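Local coordinates for protein beta-glucoside phosphorylase BglX (Unidentified, PDB 5VQE) that probably cleaves beta-glucosides by transferring the glucosyl group to phosphate, as a phosphorylase of glycoside hydrolase family 3, at residues S112-A117 with N528-N533. Residues are numbered along the deposited sequence; the frame is centred on the assembly and turned at random.
Sequences SPMGVA and NAYTSN
Ser112 meets Tyr530 and Thr531 where the first turn of helix 113-119, in the family 3 N-terminal domain, abuts the loop leading from strand 525-528 of the mixed sheet to helix 534-544. It is a worked example of an N-cap serving two tasks. Ser112 OG takes the N-H of Gly115 at 3.2 Å (159°), the capping bond, and gives its own proton to Tyr530 O at 3.0 Å, approaching from well above the carbonyl plane. With chi1 at 66°, OG stands between its own backbone N and carbonyl carbon, within range of both partners. Beside it, Ser112 N donates a nearly straight bond of 3.0 Å (165°) to Thr531 OG1. The closest carbon-to-carbon approach is at Gly115, whose bare CA lies 3.6 Å from Tyr530 CB. The contact is looser toward Met114, which crosses the Tyr530 side chain at about a right angle; Met114 CG lies 3.8 Å from Tyr530 CD1, and SD makes an oblique Met-aromatic contact, 4.8 Å from the ring centroid. This side too is buried, and the tyrosine hydroxyl hydrogen-bonds to Thr393. An alanine at Ser112 would probably leave Gly115 N without its cap and Tyr530 O without this donor. The chemistry is consistent with a join whose register is set largely by directional bonds at the helix start, with apolar packing beside them.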
ATOM      1  N   SER A 112       5.756  -1.230   7.741  1.00 14.26           N
ATOM      2  CA  SER A 112       5.716  -0.850   6.339  1.00 13.67           C
ATOM      3  C   SER A 112       6.478  -1.893   5.523  1.00 12.37           C
ATOM      4  O   SER A 112       7.348  -2.592   6.050  1.00 10.90           O
ATOM      5  CB  SER A 112       6.336   0.534   6.131  1.00 11.63           C
ATOM      6  OG  SER A 112       7.728   0.516   6.433  1.00 13.09           O
ATOM      7  N   PRO A 113       6.167  -2.021   4.229  1.00 10.53           N
ATOM      8  CA  PRO A 113       6.958  -2.938   3.393  1.00 11.93           C
ATOM      9  C   PRO A 113       8.440  -2.610   3.376  1.00 12.79           C
ATOM     10  O   PRO A 113       9.277  -3.525   3.335  1.00 12.72           O
ATOM     11  CB  PRO A 113       6.315  -2.777   2.009  1.00 11.81           C
ATOM     12  CG  PRO A 113       4.897  -2.422   2.311  1.00 13.47           C
ATOM     13  CD  PRO A 113       4.958  -1.546   3.534  1.00 13.63           C
ATOM     14  N   MET A 114       8.800  -1.326   3.410  1.00 10.62           N
ATOM     15  CA  MET A 114      10.213  -0.988   3.351  1.00 12.44           C
ATOM     16  C   MET A 114      10.925  -1.416   4.624  1.00 12.24           C
ATOM     17  O   MET A 114      12.073  -1.867   4.569  1.00 11.43           O
ATOM     18  CB  MET A 114      10.409   0.507   3.106  1.00 10.89           C
ATOM     19  CG  MET A 114      11.870   0.860   2.932  1.00 11.80           C
ATOM     20  SD  MET A 114      12.164   2.582   2.573  1.00 14.30           S
ATOM     21  CE  MET A 114      11.671   2.636   0.841  1.00 13.09           C
ATOM     22  N   GLY A 115      10.254  -1.303   5.771  1.00 12.94           N
ATOM     23  CA  GLY A 115      10.825  -1.833   6.999  1.00 16.54           C
ATOM     24  C   GLY A 115      11.089  -3.323   6.898  1.00 12.59           C
ATOM     25  O   GLY A 115      12.147  -3.809   7.298  1.00 13.15           O
ATOM     26  N   VAL A 116      10.124  -4.066   6.365  1.00 13.91           N
ATOM     27  CA  VAL A 116      10.339  -5.476   6.057  1.00 12.88           C
ATOM     28  C   VAL A 116      11.546  -5.653   5.145  1.00 13.87           C
ATOM     29  O   VAL A 116      12.364  -6.560   5.340  1.00 14.12           O
ATOM     30  CB  VAL A 116       9.067  -6.060   5.425  1.00 12.82           C
ATOM     31  CG1 VAL A 116       9.338  -7.450   4.825  1.00 14.57           C
ATOM     32  CG2 VAL A 116       7.959  -6.110   6.467  1.00 14.99           C
ATOM     33  N   ALA A 117      11.660  -4.812   4.113  1.00 13.25           N
ATOM     34  CA  ALA A 117      12.772  -4.942   3.177  1.00 13.63           C
ATOM     35  C   ALA A 117      14.109  -4.696   3.863  1.00 13.03           C
ATOM     36  O   ALA A 117      15.117  -5.316   3.503  1.00 15.81           O
ATOM     37  CB  ALA A 117      12.604  -3.965   2.015  1.00 12.78           C
ATOM     38  N   ASN A 528      17.038   5.343  10.378  1.00 12.91           N
ATOM     39  CA  ASN A 528      15.773   5.068   9.708  1.00 13.31           C
ATOM     40  C   ASN A 528      15.102   3.874  10.375  1.00 16.85           C
ATOM     41  O   ASN A 528      15.716   2.812  10.508  1.00 15.47           O
ATOM     42  CB  ASN A 528      15.993   4.774   8.225  1.00 12.19           C
ATOM     43  CG  ASN A 528      16.003   6.024   7.368  1.00 13.46           C
ATOM     44  OD1 ASN A 528      15.378   7.030   7.705  1.00 13.57           O
ATOM     45  ND2 ASN A 528      16.692   5.955   6.236  1.00 12.93           N
ATOM     46  N   ALA A 529      13.837   4.050  10.774  1.00 12.87           N
ATOM     47  CA  ALA A 529      13.040   2.980  11.353  1.00 12.94           C
ATOM     48  C   ALA A 529      11.845   2.570  10.495  1.00 17.99           C
ATOM     49  O   ALA A 529      11.246   1.526  10.770  1.00 12.16           O
ATOM     50  CB  ALA A 529      12.544   3.391  12.745  1.00 14.58           C
ATOM     51  N   TYR A 530      11.463   3.383   9.502  1.00 13.50           N
ATOM     52  CA  TYR A 530      10.519   3.030   8.436  1.00 14.99           C
ATOM     53  C   TYR A 530       9.064   2.905   8.879  1.00 15.46           C
ATOM     54  O   TYR A 530       8.156   2.984   8.042  1.00 14.14           O
ATOM     55  CB  TYR A 530      10.918   1.716   7.761  1.00 12.78           C
ATOM     56  CG  TYR A 530      12.373   1.593   7.381  1.00 13.04           C
ATOM     57  CD1 TYR A 530      12.890   2.274   6.290  1.00 11.59           C
ATOM     58  CD2 TYR A 530      13.224   0.765   8.102  1.00 14.55           C
ATOM     59  CE1 TYR A 530      14.218   2.157   5.936  1.00 13.85           C
ATOM     60  CE2 TYR A 530      14.550   0.636   7.758  1.00 15.29           C
ATOM     61  CZ  TYR A 530      15.046   1.335   6.675  1.00 14.73           C
ATOM     62  OH  TYR A 530      16.370   1.208   6.327  1.00 13.52           O
ATOM     63  N   THR A 531       8.822   2.673  10.169  1.00 13.38           N
ATOM     64  CA  THR A 531       7.482   2.430  10.684  1.00 12.41           C
ATOM     65  C   THR A 531       7.310   3.119  12.025  1.00 16.90           C
ATOM     66  O   THR A 531       8.185   3.019  12.885  1.00 16.50           O
ATOM     67  CB  THR A 531       7.230   0.930  10.871  1.00 14.23           C
ATOM     68  OG1 THR A 531       7.526   0.229   9.655  1.00 16.44           O
ATOM     69  CG2 THR A 531       5.798   0.673  11.282  1.00 15.62           C
ATOM     70  N   SER A 532       6.170   3.780  12.221  1.00 13.30           N
ATOM     71  CA  SER A 532       5.872   4.457  13.484  1.00 17.97           C
ATOM     72  C   SER A 532       4.761   3.683  14.189  1.00 18.22           C
ATOM     73  O   SER A 532       3.579   4.006  14.083  1.00 15.40           O
ATOM     74  CB  SER A 532       5.484   5.908  13.261  1.00 18.37           C
ATOM     75  OG  SER A 532       5.420   6.591  14.509  1.00 15.60           O
ATOM     76  N   ASN A 533       5.152   2.625  14.897  1.00 16.00           N
ATOM     77  CA  ASN A 533       4.217   1.897  15.741  1.00 19.87           C
ATOM     78  C   ASN A 533       4.913   1.536  17.046  1.00 16.65           C
ATOM     79  O   ASN A 533       6.110   1.769  17.227  1.00 14.48           O
ATOM     80  CB  ASN A 533       3.659   0.648  15.037  1.00 16.17           C
ATOM     81  CG  ASN A 533       4.722  -0.378  14.702  1.00 17.43           C
ATOM     82  OD1 ASN A 533       5.876  -0.278  15.121  1.00 16.12           O
ATOM     83  ND2 ASN A 533       4.326  -1.389  13.938  1.00 17.81           N
TER